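Local coordinates for protein prolyl 4-hydroxylase (Phytophthora capsici LT1534, PDB 6IUQ) that probably hydroxylates proline residues at the 4-position, as an iron(II)- and 2-oxoglutarate-dependent oxygenase built on a double-stranded beta-helix core, at residues E54-L59 with E223-T228; V96-A101 with L141-N146; C170-N175 with D203-F208. All coordinates share one frame; numbering follows the deposited sequence.

Contact 1: residues E54-L59 with E223-T228; sequences EEMRWL and ERYVLT
Met-56, present as selenomethionine, reaches across from helix 54-59 with its terminal methyl: CE lies 3.4 Å from CD1 of Tyr-225, approaching the ring obliquely, and 3.9 Å from the backbone O of Val-226. The two side chains run past each other in opposite directions. A bend at the last torsion of Met-56 (chi3 62°) turns CE onto the strand, and a long, flexible, apolar chain suits this gap between helix and sheet. Farther along the same side of the Tyr-225 ring comes Arg-57, whose NH1 sits 3.4 Å from CE2 while its CG lies 3.9 Å from the phenol OH. Guanidinium and ring planes stand almost perpendicular, so this is not a stack; the aliphatic part of the arginine lies along the hydroxyl end of the ring, and its charged tip continues outward to Glu-223.

There Arg-57 NH1 donates to Glu-223 OE1 at 2.9 Å, forming a salt bridge. The carboxylate oxygen lies in the guanidinium plane, but the arginine meets it from above the carboxylate plane, and the N-H...O angle of 133° shows a bent bond. Both chains are extended, and their charged ends meet near the surface, where Arg-57 is exposed and Glu-223 partly so. The other carboxylate oxygen, OE2, is bridged to Arg-145, so Glu-223 is held between two cations, which would be expected to keep it ionised.

Further out, Asn-175 accepts a bond from the backbone N of Tyr-225, and Leu-174 also packs on Met-56. The helix crosses strand 224-228 at 108°, with axes 10.3 Å apart. It is a helix packed across the sheet of the double-stranded beta-helix core, and Val-226, whose bond to CB points away from the helix, belongs to the sheet face toward the iron.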
# COMPACT_ATOMS: atom_id res chain seq x y z
N GLU A 54 -2.05 -13.24 17.25
CA GLU A 54 -1.40 -14.12 18.22
C GLU A 54 -0.26 -14.90 17.56
O GLU A 54 0.85 -14.95 18.09
CB GLU A 54 -2.41 -15.08 18.86
CG GLU A 54 -3.35 -14.39 19.86
CD GLU A 54 -4.34 -15.34 20.54
OE1 GLU A 54 -3.88 -16.31 21.18
OE2 GLU A 54 -5.58 -15.09 20.46
N GLU A 55 -0.52 -15.46 16.38
CA GLU A 55 0.52 -16.20 15.67
C GLU A 55 1.69 -15.28 15.30
O GLU A 55 2.85 -15.69 15.35
CB GLU A 55 -0.05 -16.88 14.43
CG GLU A 55 -1.00 -18.00 14.78
CD GLU A 55 -1.46 -18.82 13.58
OE1 GLU A 55 -1.14 -18.46 12.41
OE2 GLU A 55 -2.15 -19.83 13.82
N MSE A 56 1.39 -14.04 14.97
CA MSE A 56 2.45 -13.10 14.63
C MSE A 56 3.32 -12.76 15.83
O MSE A 56 4.54 -12.66 15.71
CB MSE A 56 1.87 -11.82 14.04
CG MSE A 56 1.26 -12.02 12.68
SE MSE A 56 0.42 -10.39 12.04
CE MSE A 56 1.99 -9.23 11.96
N ARG A 57 2.68 -12.55 16.98
CA ARG A 57 3.41 -12.26 18.21
C ARG A 57 4.29 -13.45 18.59
O ARG A 57 5.41 -13.27 19.07
CB ARG A 57 2.44 -11.94 19.34
CG ARG A 57 1.79 -10.57 19.28
CD ARG A 57 1.40 -10.15 20.68
NE ARG A 57 0.29 -9.20 20.75
CZ ARG A 57 0.41 -7.88 20.68
NH1 ARG A 57 1.61 -7.32 20.52
NH2 ARG A 57 -0.68 -7.11 20.79
N TRP A 58 3.78 -14.65 18.37
CA TRP A 58 4.56 -15.85 18.63
C TRP A 58 5.81 -15.90 17.76
O TRP A 58 6.90 -16.20 18.23
CB TRP A 58 3.72 -17.10 18.41
CG TRP A 58 4.46 -18.33 18.77
CD1 TRP A 58 4.54 -18.91 20.01
CD2 TRP A 58 5.25 -19.14 17.89
NE1 TRP A 58 5.32 -20.04 19.95
CE2 TRP A 58 5.77 -20.20 18.66
CE3 TRP A 58 5.55 -19.08 16.53
CZ2 TRP A 58 6.57 -21.19 18.12
CZ3 TRP A 58 6.36 -20.07 15.99
CH2 TRP A 58 6.86 -21.11 16.78
N LEU A 59 5.64 -15.62 16.47
CA LEU A 59 6.76 -15.59 15.55
C LEU A 59 7.82 -14.61 16.03
O LEU A 59 9.02 -14.86 15.91
CB LEU A 59 6.30 -15.21 14.14
CG LEU A 59 5.53 -16.31 13.41
CD1 LEU A 59 4.99 -15.77 12.11
CD2 LEU A 59 6.44 -17.51 13.16
N GLU A 223 3.69 0.22 19.61
CA GLU A 223 3.94 -1.00 18.84
C GLU A 223 2.85 -1.14 17.76
O GLU A 223 1.67 -0.91 18.04
CB GLU A 223 3.97 -2.23 19.74
CG GLU A 223 4.49 -3.49 19.06
CD GLU A 223 4.42 -4.73 19.94
OE1 GLU A 223 3.33 -5.00 20.50
OE2 GLU A 223 5.44 -5.44 20.07
N ARG A 224 3.27 -1.48 16.55
CA ARG A 224 2.38 -1.52 15.39
C ARG A 224 2.66 -2.78 14.57
O ARG A 224 3.78 -2.98 14.09
CB ARG A 224 2.56 -0.26 14.52
CG ARG A 224 1.65 -0.12 13.27
CD ARG A 224 2.26 0.94 12.33
NE ARG A 224 1.41 1.46 11.26
CZ ARG A 224 1.59 1.21 9.96
NH1 ARG A 224 2.59 0.41 9.59
NH2 ARG A 224 0.79 1.73 9.04
N TYR A 225 1.65 -3.63 14.44
CA TYR A 225 1.74 -4.80 13.57
C TYR A 225 0.91 -4.58 12.32
O TYR A 225 -0.19 -4.01 12.38
CB TYR A 225 1.24 -6.05 14.28
CG TYR A 225 2.21 -6.72 15.22
CD1 TYR A 225 3.14 -7.65 14.74
CD2 TYR A 225 2.19 -6.47 16.58
CE1 TYR A 225 4.02 -8.28 15.59
CE2 TYR A 225 3.07 -7.10 17.44
CZ TYR A 225 3.98 -8.01 16.94
OH TYR A 225 4.86 -8.65 17.79
N VAL A 226 1.44 -5.03 11.19
CA VAL A 226 0.69 -5.00 9.95
C VAL A 226 1.02 -6.23 9.10
O VAL A 226 2.15 -6.70 9.06
CB VAL A 226 0.96 -3.70 9.15
CG1 VAL A 226 2.46 -3.51 8.90
CG2 VAL A 226 0.18 -3.72 7.85
N LEU A 227 0.00 -6.77 8.44
CA LEU A 227 0.20 -7.89 7.53
C LEU A 227 -0.01 -7.36 6.13
O LEU A 227 -1.02 -6.73 5.85
CB LEU A 227 -0.76 -9.03 7.87
CG LEU A 227 -0.84 -10.31 7.03
CD1 LEU A 227 -1.29 -11.46 7.95
CD2 LEU A 227 -1.79 -10.16 5.85
N THR A 228 0.95 -7.59 5.24
CA THR A 228 0.84 -7.10 3.87
C THR A 228 0.77 -8.23 2.86
O THR A 228 1.58 -9.13 2.90
CB THR A 228 2.03 -6.19 3.50
OG1 THR A 228 2.18 -5.17 4.48
CG2 THR A 228 1.81 -5.56 2.12

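Contact 2: residues V96-A101 with L141-N146; sequences VDLHDA and LKLQRN
The imidazole of His-99 has CB of Asp-97 at its edge, in the ring plane, and its ND1 makes a weak bond to Asp-97 OD1. His-99 N also donates to Asp-97 OD1 at 2.9 Å, from above the carboxylate plane, which closes an Asx turn. A water donates to Asp-97 OD1 at 2.7 Å and accepts from the N of Leu-141, tying the turn to the neighbouring strand. Asp-97 suits this place because CG, anti to the backbone N and beside the carbonyl carbon, lets the short carboxylate reach forward to the N of His-99 just where strand 94-97 ends.

Before the turn the segments pair antiparallel. Val-96 and Leu-143 form a hydrogen-bonded pair: Leu-143 N reaches Val-96 O at 2.9 Å, nearly along the C=O axis, while Val-96 N meets a lone pair of Leu-143 O at 3.0 Å. Leu-98 N, already beyond the strand, adds a third bond to Leu-141 O at 3.1 Å. On the buried face Val-96 CG1 lies 3.5 Å from Leu-143 CB, with CG1 in the crowded position between N and C (chi1 47°). Leu-98 and Leu-141 lie side by side, CD1 against CD2 at 3.5 Å; Leu-110 of helix 108-115 packs on Leu-98 and Leu-143.

The opposite face carries Lys-142, whose bent chain brings NZ to a salt bridge with Glu-95. The Val-96/Leu-143 pair is thus aliphatic under the helices and the Asp-97/Lys-142 pair charged on the other face, while directional backbone bonds fix the edge strand 94-97 and, where it ends, the Asp-97 carboxylate and its water bridge to Leu-141 N.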
# COMPACT_ATOMS: atom_id res chain seq x y z
N VAL A 96 9.08 -10.38 8.34
CA VAL A 96 9.27 -11.76 7.93
C VAL A 96 8.41 -12.05 6.69
O VAL A 96 7.29 -11.58 6.57
CB VAL A 96 8.95 -12.75 9.08
CG1 VAL A 96 7.66 -12.41 9.76
CG2 VAL A 96 8.92 -14.18 8.56
N ASP A 97 8.98 -12.78 5.75
CA ASP A 97 8.28 -13.19 4.56
C ASP A 97 7.80 -14.62 4.78
O ASP A 97 8.54 -15.44 5.31
CB ASP A 97 9.21 -13.08 3.35
CG ASP A 97 8.50 -13.26 2.04
OD1 ASP A 97 7.58 -14.10 1.97
OD2 ASP A 97 8.86 -12.54 1.08
N LEU A 98 6.56 -14.92 4.40
CA LEU A 98 6.02 -16.25 4.65
C LEU A 98 6.07 -17.15 3.41
O LEU A 98 5.28 -18.10 3.30
CB LEU A 98 4.58 -16.16 5.18
CG LEU A 98 4.39 -15.63 6.61
CD1 LEU A 98 2.99 -15.92 7.11
CD2 LEU A 98 5.41 -16.23 7.57
N HIS A 99 7.00 -16.87 2.50
CA HIS A 99 7.19 -17.69 1.30
C HIS A 99 7.71 -19.09 1.66
O HIS A 99 7.48 -20.06 0.95
CB HIS A 99 8.15 -17.01 0.33
CG HIS A 99 9.58 -17.05 0.78
ND1 HIS A 99 10.14 -16.07 1.57
CD2 HIS A 99 10.57 -17.95 0.54
CE1 HIS A 99 11.40 -16.36 1.81
NE2 HIS A 99 11.69 -17.49 1.20
N ASP A 100 8.40 -19.16 2.80
CA ASP A 100 8.99 -20.39 3.32
C ASP A 100 7.96 -21.32 3.95
O ASP A 100 7.43 -21.01 5.02
CB ASP A 100 10.06 -20.03 4.37
CG ASP A 100 10.86 -21.23 4.84
OD1 ASP A 100 10.86 -22.29 4.16
OD2 ASP A 100 11.49 -21.12 5.92
N ALA A 101 7.68 -22.46 3.31
CA ALA A 101 6.73 -23.45 3.83
C ALA A 101 7.14 -23.99 5.21
O ALA A 101 6.29 -24.38 6.01
CB ALA A 101 6.58 -24.61 2.86
N LEU A 141 3.55 -12.43 0.99
CA LEU A 141 2.88 -12.15 2.25
C LEU A 141 3.93 -11.74 3.28
O LEU A 141 4.73 -12.56 3.73
CB LEU A 141 2.08 -13.37 2.72
CG LEU A 141 1.02 -13.13 3.78
CD1 LEU A 141 -0.17 -14.06 3.51
CD2 LEU A 141 1.56 -13.31 5.18
N LYS A 142 3.92 -10.47 3.65
CA LYS A 142 4.93 -9.94 4.56
C LYS A 142 4.32 -9.55 5.92
O LYS A 142 3.25 -8.95 5.98
CB LYS A 142 5.64 -8.75 3.91
CG LYS A 142 6.75 -8.14 4.74
CD LYS A 142 7.55 -7.05 4.00
CE LYS A 142 6.88 -5.66 4.09
NZ LYS A 142 6.68 -5.13 5.48
N LEU A 143 5.00 -9.93 7.00
CA LEU A 143 4.64 -9.49 8.33
C LEU A 143 5.60 -8.40 8.78
O LEU A 143 6.80 -8.48 8.53
CB LEU A 143 4.67 -10.65 9.32
CG LEU A 143 3.89 -11.90 8.94
CD1 LEU A 143 4.00 -12.94 10.03
CD2 LEU A 143 2.43 -11.55 8.68
N GLN A 144 5.07 -7.37 9.44
CA GLN A 144 5.90 -6.26 9.88
C GLN A 144 5.57 -5.82 11.30
O GLN A 144 4.40 -5.59 11.63
CB GLN A 144 5.75 -5.08 8.94
CG GLN A 144 6.50 -3.84 9.42
CD GLN A 144 6.44 -2.69 8.44
OE1 GLN A 144 5.61 -1.79 8.57
NE2 GLN A 144 7.34 -2.71 7.46
N ARG A 145 6.60 -5.72 12.13
CA ARG A 145 6.46 -5.12 13.45
C ARG A 145 7.25 -3.82 13.48
O ARG A 145 8.43 -3.78 13.11
CB ARG A 145 6.95 -6.08 14.55
CG ARG A 145 6.50 -5.69 15.96
CD ARG A 145 7.07 -6.63 17.03
NE ARG A 145 8.48 -6.35 17.27
CZ ARG A 145 8.92 -5.56 18.25
NH1 ARG A 145 8.06 -4.99 19.09
NH2 ARG A 145 10.22 -5.36 18.39
N ASN A 146 6.58 -2.75 13.89
CA ASN A 146 7.23 -1.47 14.10
C ASN A 146 7.24 -1.18 15.59
O ASN A 146 6.18 -1.04 16.21
CB ASN A 146 6.50 -0.36 13.32
CG ASN A 146 7.11 1.01 13.54
OD1 ASN A 146 8.12 1.16 14.23
ND2 ASN A 146 6.49 2.04 12.95
O HOH W 1 5.33 -14.83 0.61

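Contact 3: residues C170-N175 with D203-F208; sequences CLLYLN and DRVVLF
Tight packing marks the end of the ladder holding Leu-171 and Val-206, a hydrogen-bonded antiparallel pair. Leu-171 N reaches Val-206 O at 2.8 Å, almost straight (176°), and Val-206 N returns a bond to Leu-171 O at 2.9 Å. Val-205 CA adds a close CA-H...O contact to Leu-171 O at 3.1 Å. On the face of Cys-170 and Val-205, Cys-170 SG, anti to the backbone N, touches Leu-207 CD2 at 3.5 Å; small and apolar here, the thiol fits beside branched aliphatics. On the face of Leu-171 and Tyr-173, Leu-171 CD1 meets the edge of the Phe-208 ring, 3.5 Å from CE2, and Val-206 CG2 lies at the edge of Tyr-173, 3.7 Å from its CE2.

Tyr-173 N still bonds straight to Arg-204 O; the packing becomes less regular at Asp-203, where segment 203-208 begins. Asp-203 N bonds to Tyr-173 O at 2.7 Å, but bent (138°) and from above the carbonyl plane. Asp-203 has a positive phi (67°), and its carboxylate accepts from the backbone N of Phe-44 and Gly-45. Partly exposed Arg-204 leads its guanidinium away to Asp-41, a long charged chain suited to this margin.

Strand 204-209 lies between strands 37-40 and 166-173, the latter with 224-232 on its far side. Helix 46-61 covers Leu-172 through Leu-52, whereas Phe-208, on the other side, meets the iron ligands His-215 and Asp-158.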
# COMPACT_ATOMS: atom_id res chain seq x y z
N CYS A 170 -2.43 -5.00 -0.37
CA CYS A 170 -3.45 -5.35 0.60
C CYS A 170 -2.88 -5.33 2.00
O CYS A 170 -2.01 -6.14 2.35
CB CYS A 170 -4.05 -6.72 0.29
SG CYS A 170 -5.21 -7.23 1.60
N LEU A 171 -3.36 -4.38 2.80
CA LEU A 171 -2.86 -4.19 4.15
C LEU A 171 -3.90 -4.63 5.18
O LEU A 171 -5.03 -4.17 5.15
CB LEU A 171 -2.48 -2.72 4.36
CG LEU A 171 -1.30 -2.19 3.51
CD1 LEU A 171 -1.22 -0.69 3.59
CD2 LEU A 171 -0.00 -2.75 4.02
N LEU A 172 -3.50 -5.52 6.09
CA LEU A 172 -4.33 -5.87 7.23
C LEU A 172 -3.73 -5.33 8.51
O LEU A 172 -2.62 -5.72 8.91
CB LEU A 172 -4.50 -7.39 7.34
CG LEU A 172 -5.22 -7.86 8.62
CD1 LEU A 172 -6.58 -7.22 8.84
CD2 LEU A 172 -5.36 -9.37 8.65
N TYR A 173 -4.47 -4.44 9.16
CA TYR A 173 -4.01 -3.80 10.39
C TYR A 173 -4.53 -4.54 11.62
O TYR A 173 -5.66 -5.05 11.64
CB TYR A 173 -4.41 -2.32 10.41
CG TYR A 173 -3.65 -1.53 9.36
CD1 TYR A 173 -2.27 -1.41 9.45
CD2 TYR A 173 -4.30 -0.96 8.27
CE1 TYR A 173 -1.55 -0.72 8.50
CE2 TYR A 173 -3.59 -0.27 7.32
CZ TYR A 173 -2.22 -0.14 7.44
OH TYR A 173 -1.48 0.53 6.51
N LEU A 174 -3.70 -4.59 12.65
CA LEU A 174 -3.92 -5.48 13.78
C LEU A 174 -3.53 -4.84 15.10
O LEU A 174 -2.86 -5.45 15.92
CB LEU A 174 -3.14 -6.78 13.56
CG LEU A 174 -3.61 -7.68 12.42
CD1 LEU A 174 -2.64 -8.81 12.15
CD2 LEU A 174 -4.97 -8.26 12.72
N ASN A 175 -3.96 -3.59 15.31
CA ASN A 175 -3.66 -2.88 16.55
C ASN A 175 -4.95 -2.58 17.32
O ASN A 175 -5.73 -1.70 16.94
CB ASN A 175 -2.90 -1.59 16.23
CG ASN A 175 -1.78 -1.81 15.21
OD1 ASN A 175 -0.76 -2.47 15.50
ND2 ASN A 175 -1.98 -1.31 13.99
N ASP A 203 -8.25 -5.19 12.48
CA ASP A 203 -9.15 -5.85 11.54
C ASP A 203 -9.63 -4.90 10.44
O ASP A 203 -10.67 -5.12 9.81
CB ASP A 203 -10.33 -6.48 12.28
CG ASP A 203 -11.03 -7.53 11.46
OD1 ASP A 203 -10.37 -8.07 10.54
OD2 ASP A 203 -12.24 -7.80 11.71
N ARG A 204 -8.86 -3.85 10.19
CA ARG A 204 -9.10 -2.98 9.05
C ARG A 204 -8.22 -3.39 7.88
O ARG A 204 -7.02 -3.60 8.03
CB ARG A 204 -8.85 -1.52 9.42
CG ARG A 204 -8.80 -0.59 8.23
CD ARG A 204 -8.69 0.84 8.70
NE ARG A 204 -9.98 1.39 9.10
CZ ARG A 204 -10.15 2.59 9.64
NH1 ARG A 204 -9.10 3.38 9.89
NH2 ARG A 204 -11.38 3.01 9.94
N VAL A 205 -8.83 -3.48 6.70
CA VAL A 205 -8.13 -3.80 5.47
C VAL A 205 -8.08 -2.58 4.54
O VAL A 205 -9.11 -1.93 4.30
CB VAL A 205 -8.80 -5.00 4.72
CG1 VAL A 205 -8.32 -5.10 3.30
CG2 VAL A 205 -8.54 -6.30 5.45
N VAL A 206 -6.89 -2.24 4.05
CA VAL A 206 -6.76 -1.23 3.00
C VAL A 206 -6.26 -1.90 1.72
O VAL A 206 -5.30 -2.67 1.77
CB VAL A 206 -5.81 -0.09 3.38
CG1 VAL A 206 -5.84 1.02 2.31
CG2 VAL A 206 -6.16 0.49 4.74
N LEU A 207 -6.94 -1.66 0.61
CA LEU A 207 -6.48 -2.10 -0.69
C LEU A 207 -6.16 -0.84 -1.44
O LEU A 207 -6.95 0.12 -1.37
CB LEU A 207 -7.53 -2.89 -1.47
CG LEU A 207 -8.21 -4.07 -0.79
CD1 LEU A 207 -9.21 -4.69 -1.74
CD2 LEU A 207 -7.19 -5.10 -0.34
N PHE A 208 -5.03 -0.83 -2.14
CA PHE A 208 -4.76 0.25 -3.06
C PHE A 208 -3.89 -0.17 -4.25
O PHE A 208 -3.36 -1.28 -4.30
CB PHE A 208 -4.17 1.46 -2.29
CG PHE A 208 -2.86 1.21 -1.57
CD1 PHE A 208 -1.65 1.23 -2.26
CD2 PHE A 208 -2.82 1.12 -0.19
CE1 PHE A 208 -0.43 1.07 -1.58
CE2 PHE A 208 -1.60 0.96 0.49
CZ PHE A 208 -0.40 0.95 -0.22

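All three contacts are mainly buried and involve one antiparallel sheet. Contact 3, the nearest to the centre of the chain, joins two inner strands; contact 2 adds the edge strand 94-97; contact 1 lays helix 46-61 across strand 224-232. That strand connects the others: Thr-228 N bonds to Lys-142 O, and Leu-227 O to Leu-172 N. Contacts 2 and 3 themselves do not touch. Backbone bonds dominate both strand pairings, whereas contact 1 is held mainly by side chains, apolar inside, with a salt bridge toward solvent. Contact 2 ends in a hydrated turn, while contact 3 reaches toward the iron. Leu-59 packing on Leu-143 lets contacts 1 and 2 share the helix-covered layer.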